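Extracellular PQQ-dependent sugar dehydrogenase (Coprinopsis cinerea, PDB 6JT6) probably oxidises pyranose sugars at a pyrroloquinoline quinone cofactor and passes the electrons on through the heme of its cytochrome b domain. Local coordinates at residues Trp28-Pro33 and Ala139-Ala144; Asp42-Leu47 and Asn122-Thr127; Pro69-Trp74 and Ile116-Gln121. All blocks are in the same frame, centred on the assembly; numbering follows the deposited sequence.

Contact 1: residues Trp28-Pro33 and Ala139-Ala144. With HEM (protoporphyrin IX containing Fe), chain C; ACT (acetate ion), chain F.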
loop_
_atom_site.group_PDB
_atom_site.type_symbol
_atom_site.label_atom_id
_atom_site.label_comp_id
_atom_site.label_asym_id
_atom_site.label_seq_id
_atom_site.Cartn_x
_atom_site.Cartn_y
_atom_site.Cartn_z
ATOM N N TRP A 28 -1.169 -7.041 -2.327
ATOM C CA TRP A 28 -1.016 -5.958 -1.316
ATOM C C TRP A 28 -0.122 -6.520 -0.235
ATOM O O TRP A 28 -0.510 -7.473 0.420
ATOM C CB TRP A 28 -2.384 -5.565 -0.740
ATOM C CG TRP A 28 -3.222 -4.761 -1.712
ATOM C CD1 TRP A 28 -3.410 -3.398 -1.711
ATOM C CD2 TRP A 28 -3.989 -5.274 -2.822
ATOM N NE1 TRP A 28 -4.260 -3.035 -2.753
ATOM C CE2 TRP A 28 -4.630 -4.164 -3.442
ATOM C CE3 TRP A 28 -4.217 -6.569 -3.340
ATOM C CZ2 TRP A 28 -5.441 -4.298 -4.576
ATOM C CZ3 TRP A 28 -5.037 -6.697 -4.487
ATOM C CH2 TRP A 28 -5.646 -5.558 -5.078
ATOM N N GLY A 29 1.084 -5.965 -0.070
ATOM C CA GLY A 29 2.037 -6.453 0.924
ATOM C C GLY A 29 2.274 -5.408 1.997
ATOM O O GLY A 29 2.171 -4.213 1.710
ATOM N N TYR A 30 2.531 -5.846 3.237
ATOM C CA TYR A 30 2.831 -4.946 4.345
ATOM C C TYR A 30 3.903 -5.518 5.230
ATOM O O TYR A 30 3.965 -6.716 5.427
ATOM C CB TYR A 30 1.590 -4.649 5.215
ATOM C CG TYR A 30 0.447 -4.113 4.412
ATOM C CD1 TYR A 30 0.329 -2.731 4.173
ATOM C CD2 TYR A 30 -0.498 -4.995 3.828
ATOM C CE1 TYR A 30 -0.719 -2.232 3.402
ATOM C CE2 TYR A 30 -1.552 -4.507 3.073
ATOM C CZ TYR A 30 -1.644 -3.135 2.858
ATOM O OH TYR A 30 -2.665 -2.623 2.089
ATOM N N ILE A 31 4.738 -4.620 5.752
ATOM C CA ILE A 31 5.709 -4.935 6.781
ATOM C C ILE A 31 5.520 -3.894 7.878
ATOM O O ILE A 31 5.503 -2.710 7.581
ATOM C CB ILE A 31 7.165 -4.861 6.256
ATOM C CG1 ILE A 31 7.329 -5.602 4.911
ATOM C CG2 ILE A 31 8.095 -5.492 7.277
ATOM C CD1 ILE A 31 8.666 -5.359 4.206
ATOM N N PHE A 32 5.372 -4.335 9.122
ATOM C CA PHE A 32 5.173 -3.409 10.245
ATOM C C PHE A 32 6.363 -3.569 11.187
ATOM O O PHE A 32 6.978 -4.645 11.224
ATOM C CB PHE A 32 3.824 -3.650 10.981
ATOM C CG PHE A 32 2.622 -3.128 10.244
ATOM C CD1 PHE A 32 1.978 -1.956 10.670
ATOM C CD2 PHE A 32 2.073 -3.835 9.174
ATOM C CE1 PHE A 32 0.855 -1.473 9.984
ATOM C CE2 PHE A 32 0.958 -3.350 8.489
ATOM C CZ PHE A 32 0.353 -2.166 8.887
ATOM N N PRO A 33 6.705 -2.497 11.937
ATOM C CA PRO A 33 7.784 -2.607 12.921
ATOM C C PRO A 33 7.323 -3.345 14.173
ATOM O O PRO A 33 6.135 -3.357 14.504
ATOM C CB PRO A 33 8.133 -1.151 13.226
ATOM C CG PRO A 33 6.880 -0.407 12.969
ATOM C CD PRO A 33 6.218 -1.105 11.816
ATOM N N ALA A 139 -6.574 -6.708 12.322
ATOM C CA ALA A 139 -6.867 -5.555 11.523
ATOM C C ALA A 139 -7.738 -5.978 10.322
ATOM O O ALA A 139 -7.674 -7.129 9.874
ATOM C CB ALA A 139 -5.567 -4.934 11.071
ATOM N N VAL A 140 -8.595 -5.070 9.851
ATOM C CA VAL A 140 -9.308 -5.257 8.578
ATOM C C VAL A 140 -8.804 -4.183 7.622
ATOM O O VAL A 140 -8.937 -3.003 7.912
ATOM C CB VAL A 140 -10.846 -5.167 8.699
ATOM C CG1 VAL A 140 -11.528 -5.471 7.333
ATOM C CG2 VAL A 140 -11.378 -6.170 9.733
ATOM N N PHE A 141 -8.228 -4.617 6.497
ATOM C CA PHE A 141 -7.764 -3.692 5.456
ATOM C C PHE A 141 -8.677 -3.797 4.257
ATOM O O PHE A 141 -9.226 -4.877 3.951
ATOM C CB PHE A 141 -6.310 -4.002 5.010
ATOM C CG PHE A 141 -5.226 -3.401 5.896
ATOM C CD1 PHE A 141 -5.525 -2.748 7.095
ATOM C CD2 PHE A 141 -3.878 -3.543 5.539
ATOM C CE1 PHE A 141 -4.508 -2.217 7.913
ATOM C CE2 PHE A 141 -2.856 -3.017 6.338
ATOM C CZ PHE A 141 -3.175 -2.347 7.540
ATOM N N GLY A 142 -8.792 -2.685 3.547
ATOM C CA GLY A 142 -9.470 -2.675 2.266
ATOM C C GLY A 142 -8.446 -2.762 1.149
ATOM O O GLY A 142 -7.234 -2.468 1.344
ATOM N N TRP A 143 -8.900 -3.258 -0.003
ATOM C CA TRP A 143 -8.079 -3.235 -1.228
ATOM C C TRP A 143 -8.961 -2.667 -2.339
ATOM O O TRP A 143 -10.183 -2.869 -2.322
ATOM C CB TRP A 143 -7.532 -4.652 -1.582
ATOM C CG TRP A 143 -8.551 -5.712 -1.770
ATOM C CD1 TRP A 143 -9.065 -6.580 -0.805
ATOM C CD2 TRP A 143 -9.236 -6.026 -2.987
ATOM N NE1 TRP A 143 -9.992 -7.414 -1.372
ATOM C CE2 TRP A 143 -10.128 -7.105 -2.702
ATOM C CE3 TRP A 143 -9.158 -5.530 -4.308
ATOM C CZ2 TRP A 143 -10.944 -7.697 -3.697
ATOM C CZ3 TRP A 143 -9.987 -6.113 -5.299
ATOM C CH2 TRP A 143 -10.887 -7.173 -4.966
ATOM N N ALA A 144 -8.359 -1.966 -3.291
ATOM C CA ALA A 144 -9.108 -1.381 -4.403
ATOM C C ALA A 144 -8.213 -1.350 -5.637
ATOM O O ALA A 144 -6.976 -1.217 -5.522
ATOM C CB ALA A 144 -9.640 0.029 -4.056
HETATM C CHA HEM C . -16.016 0.331 -1.926
HETATM C CHB HEM C . -17.148 4.245 -4.588
HETATM C CHC HEM C . -12.459 5.393 -4.956
HETATM C CHD HEM C . -11.457 1.977 -1.572
HETATM C C1A HEM C . -16.722 1.266 -2.661
HETATM C C2A HEM C . -18.108 1.183 -2.947
HETATM C C3A HEM C . -18.413 2.286 -3.710
HETATM C C4A HEM C . -17.228 3.051 -3.891
HETATM C CMA HEM C . -19.778 2.650 -4.272
HETATM C CAA HEM C . -19.070 0.093 -2.498
HETATM C CBA HEM C . -18.768 -1.288 -3.107
HETATM C CGA HEM C . -18.644 -1.309 -4.608
HETATM O O1A HEM C . -17.545 -1.540 -5.180
HETATM O O2A HEM C . -19.659 -1.098 -5.306
HETATM C C1B HEM C . -15.968 4.891 -4.941
HETATM C C2B HEM C . -15.926 6.019 -5.829
HETATM C C3B HEM C . -14.588 6.325 -5.975
HETATM C C4B HEM C . -13.841 5.359 -5.135
HETATM C CMB HEM C . -17.143 6.693 -6.497
HETATM C CAB HEM C . -13.911 7.398 -6.756
HETATM C CBB HEM C . -14.332 7.827 -7.940
HETATM C C1C HEM C . -11.767 4.613 -3.989
HETATM C C2C HEM C . -10.383 4.701 -3.716
HETATM C C3C HEM C . -10.081 3.735 -2.747
HETATM C C4C HEM C . -11.304 3.027 -2.449
HETATM C CMC HEM C . -9.461 5.723 -4.360
HETATM C CAC HEM C . -8.748 3.501 -2.123
HETATM C CBC HEM C . -7.602 3.630 -2.827
HETATM C C1D HEM C . -12.636 1.222 -1.485
HETATM C C2D HEM C . -12.731 0.017 -0.634
HETATM C C3D HEM C . -13.991 -0.430 -0.708
HETATM C C4D HEM C . -14.672 0.521 -1.612
HETATM C CMD HEM C . -11.645 -0.634 0.182
HETATM C CAD HEM C . -14.562 -1.686 -0.053
HETATM C CBD HEM C . -14.973 -1.524 1.399
HETATM C CGD HEM C . -16.241 -0.717 1.455
HETATM O O1D HEM C . -16.309 0.400 2.036
HETATM O O2D HEM C . -17.238 -1.165 0.871
HETATM N NA HEM C . -16.190 2.404 -3.274
HETATM N NB HEM C . -14.732 4.541 -4.563
HETATM N NC HEM C . -12.287 3.575 -3.251
HETATM N ND HEM C . -13.846 1.514 -2.034
HETATM FE FE HEM C . -14.281 2.971 -3.236
HETATM C C ACT F . -7.699 -1.739 10.962
HETATM O O ACT F . -8.886 -2.223 11.213
HETATM O OXT ACT F . -7.183 -0.618 11.196
HETATM C CH3 ACT F . -6.687 -2.531 10.261
HETATM O O HOH W 1 -4.835 -3.820 1.289
#
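Two edge-to-face aromatic pairs carry most of this interface. Phe141 turns its edge to the face of Tyr30, with ring centroids 4.8 Å apart and planes at 72°. Its CE2 lies above the middle of the tyrosine ring, while Phe141 CD2 comes to 3.5 Å from Tyr30 CZ. Trp143 presents its edge to the face of Trp28, the planes inclined at 51°. Its CG occupies the crowded position between backbone N and carbonyl carbon (chi1 57°), so CB leads and the indole swings off. That CB makes a CH-pi contact with the six-membered ring of Trp28, lying 3.5 Å from Trp28 CE2.

The axes of the two strands approach to 9.8 Å, too far for backbone pairing, and no direct hydrogen bond joins them: they belong to the two facing sheets of a beta sandwich, with aromatic rings filling the gap. Apolar packing continues where Phe32 CZ meets Phe141 CZ tip to tip at 3.8 Å.

The polar link is a water, 2.6 Å from Tyr30 OH and 2.8 Å from Gly142 O; the same hydroxyl also hydrogen-bonds Asn59 ND2. An alanine in place of Tyr30 would take away the ring and the hydroxyl, and would probably leave the Phe141 edge poorly packed and the water held less firmly. Towards the heme, Ala144 CB packs 3.6 Å from the porphyrin carbon CHD.

Contact 2: residues Asp42-Leu47 and Asn122-Thr127. With NAG (2-acetamido-2-deoxy-beta-D-glucopyranose), chain B.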
loop_
_atom_site.group_PDB
_atom_site.type_symbol
_atom_site.label_atom_id
_atom_site.label_comp_id
_atom_site.label_asym_id
_atom_site.label_seq_id
_atom_site.Cartn_x
_atom_site.Cartn_y
_atom_site.Cartn_z
ATOM N N ASP A 42 4.909 4.064 14.527
ATOM C CA ASP A 42 3.931 4.918 13.834
ATOM C C ASP A 42 4.183 4.939 12.326
ATOM O O ASP A 42 4.132 5.997 11.674
ATOM C CB ASP A 42 3.869 6.331 14.442
ATOM C CG ASP A 42 2.669 7.142 13.953
ATOM O OD1 ASP A 42 1.818 6.613 13.203
ATOM O OD2 ASP A 42 2.577 8.332 14.319
ATOM N N GLU A 43 4.461 3.754 11.783
ATOM C CA GLU A 43 4.800 3.609 10.372
ATOM C C GLU A 43 4.694 2.148 9.916
ATOM O O GLU A 43 4.601 1.230 10.738
ATOM C CB GLU A 43 6.195 4.174 10.091
ATOM C CG GLU A 43 7.371 3.339 10.589
ATOM C CD GLU A 43 8.673 3.866 10.036
ATOM O OE1 GLU A 43 9.305 4.711 10.697
ATOM O OE2 GLU A 43 9.046 3.497 8.911
ATOM N N PHE A 44 4.690 1.944 8.595
ATOM C CA PHE A 44 4.821 0.605 8.024
ATOM C C PHE A 44 5.354 0.754 6.614
ATOM O O PHE A 44 5.428 1.858 6.103
ATOM C CB PHE A 44 3.489 -0.171 8.038
ATOM C CG PHE A 44 2.389 0.466 7.209
ATOM C CD1 PHE A 44 2.192 0.085 5.881
ATOM C CD2 PHE A 44 1.509 1.405 7.790
ATOM C CE1 PHE A 44 1.199 0.669 5.098
ATOM C CE2 PHE A 44 0.490 1.979 7.021
ATOM C CZ PHE A 44 0.337 1.609 5.677
ATOM N N ILE A 45 5.742 -0.371 6.025
ATOM C CA ILE A 45 6.130 -0.434 4.629
ATOM C C ILE A 45 4.997 -1.122 3.886
ATOM O O ILE A 45 4.480 -2.159 4.359
ATOM C CB ILE A 45 7.425 -1.250 4.459
ATOM C CG1 ILE A 45 8.611 -0.518 5.130
ATOM C CG2 ILE A 45 7.715 -1.539 2.983
ATOM C CD1 ILE A 45 9.818 -1.442 5.351
ATOM N N GLY A 46 4.608 -0.552 2.739
ATOM C CA GLY A 46 3.598 -1.193 1.892
ATOM C C GLY A 46 4.115 -1.564 0.508
ATOM O O GLY A 46 5.119 -1.024 0.034
ATOM N N LEU A 47 3.408 -2.491 -0.140
ATOM C CA LEU A 47 3.679 -2.858 -1.514
ATOM C C LEU A 47 2.358 -2.979 -2.241
ATOM O O LEU A 47 1.451 -3.673 -1.753
ATOM C CB LEU A 47 4.435 -4.195 -1.578
ATOM C CG LEU A 47 4.433 -4.921 -2.953
ATOM C CD1 LEU A 47 5.298 -4.223 -4.006
ATOM C CD2 LEU A 47 4.893 -6.363 -2.808
ATOM N N ASN A 122 3.240 8.132 10.113
ATOM C CA ASN A 122 2.043 8.780 10.650
ATOM C C ASN A 122 0.787 8.212 9.956
ATOM O O ASN A 122 -0.072 8.946 9.441
ATOM C CB ASN A 122 2.139 10.310 10.486
ATOM C CG ASN A 122 1.059 11.045 11.255
ATOM O OD1 ASN A 122 0.502 10.516 12.243
ATOM N ND2 ASN A 122 0.747 12.271 10.811
ATOM N N CYS A 123 0.718 6.886 9.908
ATOM C CA CYS A 123 -0.324 6.184 9.192
ATOM C C CYS A 123 -1.007 5.146 10.059
ATOM O O CYS A 123 -1.696 4.293 9.528
ATOM C CB CYS A 123 0.282 5.462 7.976
ATOM S SG CYS A 123 1.037 6.566 6.780
ATOM N N THR A 124 -0.776 5.162 11.376
ATOM C CA THR A 124 -1.340 4.098 12.212
ATOM C C THR A 124 -2.383 4.628 13.211
ATOM O O THR A 124 -3.004 3.842 13.897
ATOM C CB THR A 124 -0.246 3.337 12.965
ATOM O OG1 THR A 124 0.373 4.256 13.868
ATOM C CG2 THR A 124 0.823 2.783 12.004
ATOM N N ARG A 125 -2.538 5.953 13.293
ATOM C CA ARG A 125 -3.594 6.590 14.109
ATOM C C ARG A 125 -4.330 7.634 13.294
ATOM O O ARG A 125 -3.705 8.390 12.539
ATOM C CB ARG A 125 -3.010 7.232 15.368
ATOM C CG ARG A 125 -2.402 6.228 16.338
ATOM C CD ARG A 125 -3.452 5.519 17.185
ATOM N NE ARG A 125 -2.837 4.505 18.050
ATOM C CZ ARG A 125 -2.899 3.188 17.851
ATOM N NH1 ARG A 125 -2.288 2.371 18.705
ATOM N NH2 ARG A 125 -3.564 2.681 16.810
ATOM N N TRP A 126 -5.650 7.663 13.417
ATOM C CA TRP A 126 -6.456 8.714 12.776
ATOM C C TRP A 126 -7.813 8.902 13.456
ATOM O O TRP A 126 -8.250 8.065 14.225
ATOM C CB TRP A 126 -6.677 8.415 11.298
ATOM C CG TRP A 126 -7.293 7.063 11.013
ATOM C CD1 TRP A 126 -8.624 6.762 10.971
ATOM C CD2 TRP A 126 -6.588 5.838 10.731
ATOM N NE1 TRP A 126 -8.802 5.434 10.667
ATOM C CE2 TRP A 126 -7.572 4.833 10.526
ATOM C CE3 TRP A 126 -5.228 5.500 10.627
ATOM C CZ2 TRP A 126 -7.249 3.503 10.188
ATOM C CZ3 TRP A 126 -4.890 4.149 10.270
ATOM C CH2 TRP A 126 -5.911 3.180 10.073
ATOM N N THR A 127 -8.522 9.963 13.120
ATOM C CA THR A 127 -9.813 10.173 13.798
ATOM C C THR A 127 -10.936 9.645 12.919
ATOM O O THR A 127 -11.042 9.992 11.757
ATOM C CB THR A 127 -10.012 11.652 14.220
ATOM O OG1 THR A 127 -9.926 12.498 13.070
ATOM C CG2 THR A 127 -8.920 12.068 15.181
HETATM C C1 NAG B . -0.251 13.089 11.465
HETATM C C2 NAG B . 0.075 14.579 11.441
HETATM C C3 NAG B . -1.033 15.392 12.124
HETATM C C4 NAG B . -2.441 15.029 11.632
HETATM C C5 NAG B . -2.683 13.510 11.689
HETATM C C6 NAG B . -3.942 13.159 10.904
HETATM C C7 NAG B . 2.508 15.000 11.663
HETATM C C8 NAG B . 3.584 15.079 12.716
HETATM N N2 NAG B . 1.306 14.742 12.174
HETATM O O3 NAG B . -0.795 16.771 11.860
HETATM O O4 NAG B . -3.422 15.740 12.423
HETATM O O5 NAG B . -1.597 12.767 11.106
HETATM O O6 NAG B . -4.372 11.802 11.122
HETATM O O7 NAG B . 2.729 15.166 10.466
HETATM O O HOH W 2 -0.505 8.067 12.850
#
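Asp42 and Asn122 extend side by side in the same direction, their carboxylate and amide planes turned 90° to each other. Beneath them the backbones join: Asn122 N donates to Asp42 O at 2.8 Å, nearly along the C=O axis (163°). The Asp42 carboxylate, with CG anti to the backbone N, swings over the turn at 122-124 and crosses Thr124 obliquely. Thr124 OG1 donates to Asp42 OD1 at 2.8 Å from above the carboxylate plane, 44° out of it, and Thr124 N adds a weak bond to the same oxygen.

One water ties the group together, 2.8 Å from Asp42 OD1 and 2.7 Å from Asn122 OD1, while accepting a hydrogen bond from Arg125 N. Deeper in, the ring of Phe44 brings CE2 to 3.6 Å from Cys123 CB, and the edge of that ring faces the Thr124 methyl. Cys123 is disulfide-bonded to Cys120, so the turn is covalently tied to the strand before it.

Asn122-Cys123-Thr124 is an N-glycosylation sequon, and Asn122 ND2 is bonded to C1 of the sugar at 1.4 Å; the same nitrogen also hydrogen-bonds Gly98 O. Donors from a hydroxyl and a water, with a weak third from a backbone N-H, all converge on Asp42 OD1, which is consistent with an ionised carboxylate whose negative charge they would help to stabilise.

Contact 3: residues Pro69-Trp74 and Ile116-Gln121; sequences PLLVGW and IVYRCQ. With HEM (protoporphyrin IX containing Fe), chain C.
Leu71 N is the polar atom to count from: one hydrogen bond grips it, to OD1 of Asn59 on the neighbouring strand 56-60. The ND2 of the same asparagine gives a weak bond to Tyr118 OH, so one side chain from outside the contact bridges both segments. Between the segments themselves there is no hydrogen bond, and what meets is apolar.

Leu71 does most of the touching on its strand. Its CG is anti to the carbonyl carbon (chi1 -47°) and the chain runs on extended, which pushes CD1 out as the foremost atom. That methyl lies obliquely against the Tyr118 ring, 3.4 Å from Tyr118 CE1, and rests 3.6 Å from Cys120 SG. A single methyl thus touches both an aromatic ring and a disulfide sulfur, on adjoining sides.

The other point of contact is side chain on backbone. Ile116 CD1 lies 3.5 Å from Trp74 N and 3.6 Å from Gly73 C, packed directly on the main chain. A CB at Gly73 would come within 3.2 Å of that methyl, so the close approach depends on a residue without a side chain. The second torsion of Ile116, 95°, is away from a staggered value, consistent with a squeezed fit.

The segments face each other as opposing sheets of the sandwich: strand 70-76 lies between 56-60 and 79-86, with Leu70 CB against the heme vinyl carbon CAC at 3.8 Å, whereas 113-121 runs between 43-51 and 100-109.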
loop_
_atom_site.group_PDB
_atom_site.type_symbol
_atom_site.label_atom_id
_atom_site.label_comp_id
_atom_site.label_asym_id
_atom_site.label_seq_id
_atom_site.Cartn_x
_atom_site.Cartn_y
_atom_site.Cartn_z
ATOM N N PRO A 69 -7.663 6.293 6.210
ATOM C CA PRO A 69 -6.691 6.608 5.168
ATOM C C PRO A 69 -6.798 5.648 3.998
ATOM O O PRO A 69 -6.844 4.418 4.190
ATOM C CB PRO A 69 -5.330 6.411 5.878
ATOM C CG PRO A 69 -5.654 6.726 7.309
ATOM C CD PRO A 69 -6.979 6.013 7.486
ATOM N N LEU A 70 -6.836 6.242 2.811
ATOM C CA LEU A 70 -6.824 5.496 1.566
ATOM C C LEU A 70 -5.508 5.815 0.876
ATOM O O LEU A 70 -5.212 6.980 0.615
ATOM C CB LEU A 70 -8.020 5.885 0.684
ATOM C CG LEU A 70 -9.449 5.878 1.281
ATOM C CD1 LEU A 70 -10.434 6.281 0.190
ATOM C CD2 LEU A 70 -9.919 4.529 1.854
ATOM N N LEU A 71 -4.710 4.796 0.593
ATOM C CA LEU A 71 -3.473 5.044 -0.165
ATOM C C LEU A 71 -3.644 4.522 -1.552
ATOM O O LEU A 71 -4.168 3.431 -1.751
ATOM C CB LEU A 71 -2.233 4.431 0.508
ATOM C CG LEU A 71 -2.047 4.651 2.014
ATOM C CD1 LEU A 71 -0.798 3.916 2.479
ATOM C CD2 LEU A 71 -2.000 6.121 2.424
ATOM N N VAL A 72 -3.209 5.307 -2.527
ATOM C CA VAL A 72 -3.381 4.946 -3.910
ATOM C C VAL A 72 -2.066 5.129 -4.661
ATOM O O VAL A 72 -1.416 6.188 -4.571
ATOM C CB VAL A 72 -4.604 5.651 -4.558
ATOM C CG1 VAL A 72 -4.469 7.155 -4.516
ATOM C CG2 VAL A 72 -4.822 5.192 -5.992
ATOM N N GLY A 73 -1.661 4.067 -5.349
ATOM C CA GLY A 73 -0.448 4.087 -6.145
ATOM C C GLY A 73 -0.698 3.760 -7.594
ATOM O O GLY A 73 -1.692 3.098 -7.947
ATOM N N TRP A 74 0.205 4.238 -8.453
ATOM C CA TRP A 74 0.182 3.935 -9.859
ATOM C C TRP A 74 1.557 4.203 -10.480
ATOM O O TRP A 74 2.474 4.722 -9.801
ATOM C CB TRP A 74 -0.949 4.681 -10.573
ATOM C CG TRP A 74 -0.760 6.174 -10.658
ATOM C CD1 TRP A 74 -0.202 6.884 -11.694
ATOM C CD2 TRP A 74 -1.177 7.135 -9.682
ATOM N NE1 TRP A 74 -0.248 8.245 -11.418
ATOM C CE2 TRP A 74 -0.852 8.427 -10.195
ATOM C CE3 TRP A 74 -1.827 7.033 -8.447
ATOM C CZ2 TRP A 74 -1.123 9.614 -9.490
ATOM C CZ3 TRP A 74 -2.104 8.223 -7.737
ATOM C CH2 TRP A 74 -1.737 9.500 -8.267
ATOM N N ILE A 116 4.505 -0.501 -6.605
ATOM C CA ILE A 116 4.728 0.747 -5.846
ATOM C C ILE A 116 5.051 0.334 -4.422
ATOM O O ILE A 116 4.170 -0.163 -3.703
ATOM C CB ILE A 116 3.537 1.773 -5.874
ATOM C CG1 ILE A 116 3.091 2.103 -7.292
ATOM C CG2 ILE A 116 3.933 3.084 -5.171
ATOM C CD1 ILE A 116 1.933 1.263 -7.741
ATOM N N VAL A 117 6.306 0.546 -4.023
ATOM C CA VAL A 117 6.751 0.142 -2.705
ATOM C C VAL A 117 6.898 1.441 -1.917
ATOM O O VAL A 117 7.494 2.407 -2.396
ATOM C CB VAL A 117 8.116 -0.583 -2.766
ATOM C CG1 VAL A 117 8.508 -1.125 -1.376
ATOM C CG2 VAL A 117 8.101 -1.668 -3.835
ATOM N N TYR A 118 6.345 1.484 -0.711
ATOM C CA TYR A 118 6.275 2.768 -0.040
ATOM C C TYR A 118 6.475 2.633 1.466
ATOM O O TYR A 118 6.202 1.576 2.055
ATOM C CB TYR A 118 4.940 3.492 -0.384
ATOM C CG TYR A 118 3.717 2.728 0.079
ATOM C CD1 TYR A 118 3.194 2.910 1.379
ATOM C CD2 TYR A 118 3.072 1.803 -0.776
ATOM C CE1 TYR A 118 2.095 2.184 1.802
ATOM C CE2 TYR A 118 1.952 1.094 -0.365
ATOM C CZ TYR A 118 1.473 1.277 0.934
ATOM O OH TYR A 118 0.343 0.582 1.378
ATOM N N ARG A 119 7.000 3.707 2.050
ATOM C CA ARG A 119 6.989 3.897 3.485
ATOM C C ARG A 119 5.851 4.835 3.846
ATOM O O ARG A 119 5.668 5.856 3.224
ATOM C CB ARG A 119 8.333 4.474 3.938
ATOM C CG ARG A 119 8.552 4.482 5.466
ATOM C CD ARG A 119 9.675 5.482 5.803
ATOM N NE ARG A 119 10.116 5.355 7.183
ATOM C CZ ARG A 119 11.080 6.097 7.709
ATOM N NH1 ARG A 119 11.674 7.019 6.956
ATOM N NH2 ARG A 119 11.422 5.929 8.982
ATOM N N CYS A 120 5.106 4.496 4.894
ATOM C CA CYS A 120 3.967 5.307 5.313
ATOM C C CYS A 120 4.170 5.658 6.762
ATOM O O CYS A 120 3.992 4.805 7.647
ATOM C CB CYS A 120 2.659 4.521 5.184
ATOM S SG CYS A 120 1.155 5.537 5.060
ATOM N N GLN A 121 4.504 6.909 7.019
ATOM C CA GLN A 121 4.703 7.337 8.395
ATOM C C GLN A 121 3.554 8.193 8.821
ATOM O O GLN A 121 2.990 8.930 7.995
ATOM C CB GLN A 121 5.973 8.162 8.515
ATOM C CG GLN A 121 7.226 7.350 8.389
ATOM C CD GLN A 121 8.418 8.263 8.270
ATOM O OE1 GLN A 121 8.721 8.760 7.176
ATOM N NE2 GLN A 121 9.087 8.509 9.392
HETATM C CHA HEM C . -16.016 0.331 -1.926
HETATM C CHB HEM C . -17.148 4.245 -4.588
HETATM C CHC HEM C . -12.459 5.393 -4.956
HETATM C CHD HEM C . -11.457 1.977 -1.572
HETATM C C1A HEM C . -16.722 1.266 -2.661
HETATM C C2A HEM C . -18.108 1.183 -2.947
HETATM C C3A HEM C . -18.413 2.286 -3.710
HETATM C C4A HEM C . -17.228 3.051 -3.891
HETATM C CMA HEM C . -19.778 2.650 -4.272
HETATM C CAA HEM C . -19.070 0.093 -2.498
HETATM C CBA HEM C . -18.768 -1.288 -3.107
HETATM C CGA HEM C . -18.644 -1.309 -4.608
HETATM O O1A HEM C . -17.545 -1.540 -5.180
HETATM O O2A HEM C . -19.659 -1.098 -5.306
HETATM C C1B HEM C . -15.968 4.891 -4.941
HETATM C C2B HEM C . -15.926 6.019 -5.829
HETATM C C3B HEM C . -14.588 6.325 -5.975
HETATM C C4B HEM C . -13.841 5.359 -5.135
HETATM C CMB HEM C . -17.143 6.693 -6.497
HETATM C CAB HEM C . -13.911 7.398 -6.756
HETATM C CBB HEM C . -14.332 7.827 -7.940
HETATM C C1C HEM C . -11.767 4.613 -3.989
HETATM C C2C HEM C . -10.383 4.701 -3.716
HETATM C C3C HEM C . -10.081 3.735 -2.747
HETATM C C4C HEM C . -11.304 3.027 -2.449
HETATM C CMC HEM C . -9.461 5.723 -4.360
HETATM C CAC HEM C . -8.748 3.501 -2.123
HETATM C CBC HEM C . -7.602 3.630 -2.827
HETATM C C1D HEM C . -12.636 1.222 -1.485
HETATM C C2D HEM C . -12.731 0.017 -0.634
HETATM C C3D HEM C . -13.991 -0.430 -0.708
HETATM C C4D HEM C . -14.672 0.521 -1.612
HETATM C CMD HEM C . -11.645 -0.634 0.182
HETATM C CAD HEM C . -14.562 -1.686 -0.053
HETATM C CBD HEM C . -14.973 -1.524 1.399
HETATM C CGD HEM C . -16.241 -0.717 1.455
HETATM O O1D HEM C . -16.309 0.400 2.036
HETATM O O2D HEM C . -17.238 -1.165 0.871
HETATM N NA HEM C . -16.190 2.404 -3.274
HETATM N NB HEM C . -14.732 4.541 -4.563
HETATM N NC HEM C . -12.287 3.575 -3.251
HETATM N ND HEM C . -13.846 1.514 -2.034
HETATM FE FE HEM C . -14.281 2.971 -3.236
#

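In the fold
Contacts 1 and 3 are wholly buried, and each spans the sandwich between the same two sheets, without a direct hydrogen bond. Contact 1 relies on crossed aromatic rings and a water; contact 3 on aliphatic methyls against a ring, a sulfur and bare backbone. Both reach the heme from the six-stranded sheet, where strands 70-76 and 138-146 flank strand 56-60. Contact 2, farther from the centre and partly exposed, is polar and carries the glycan. It shares the other sheet with both: strand 43-51 lies between 26-33 and 113-121, with probable backbone hydrogen bonds from Leu47 N to Gly29 O and from Gly46 N to Tyr118 O.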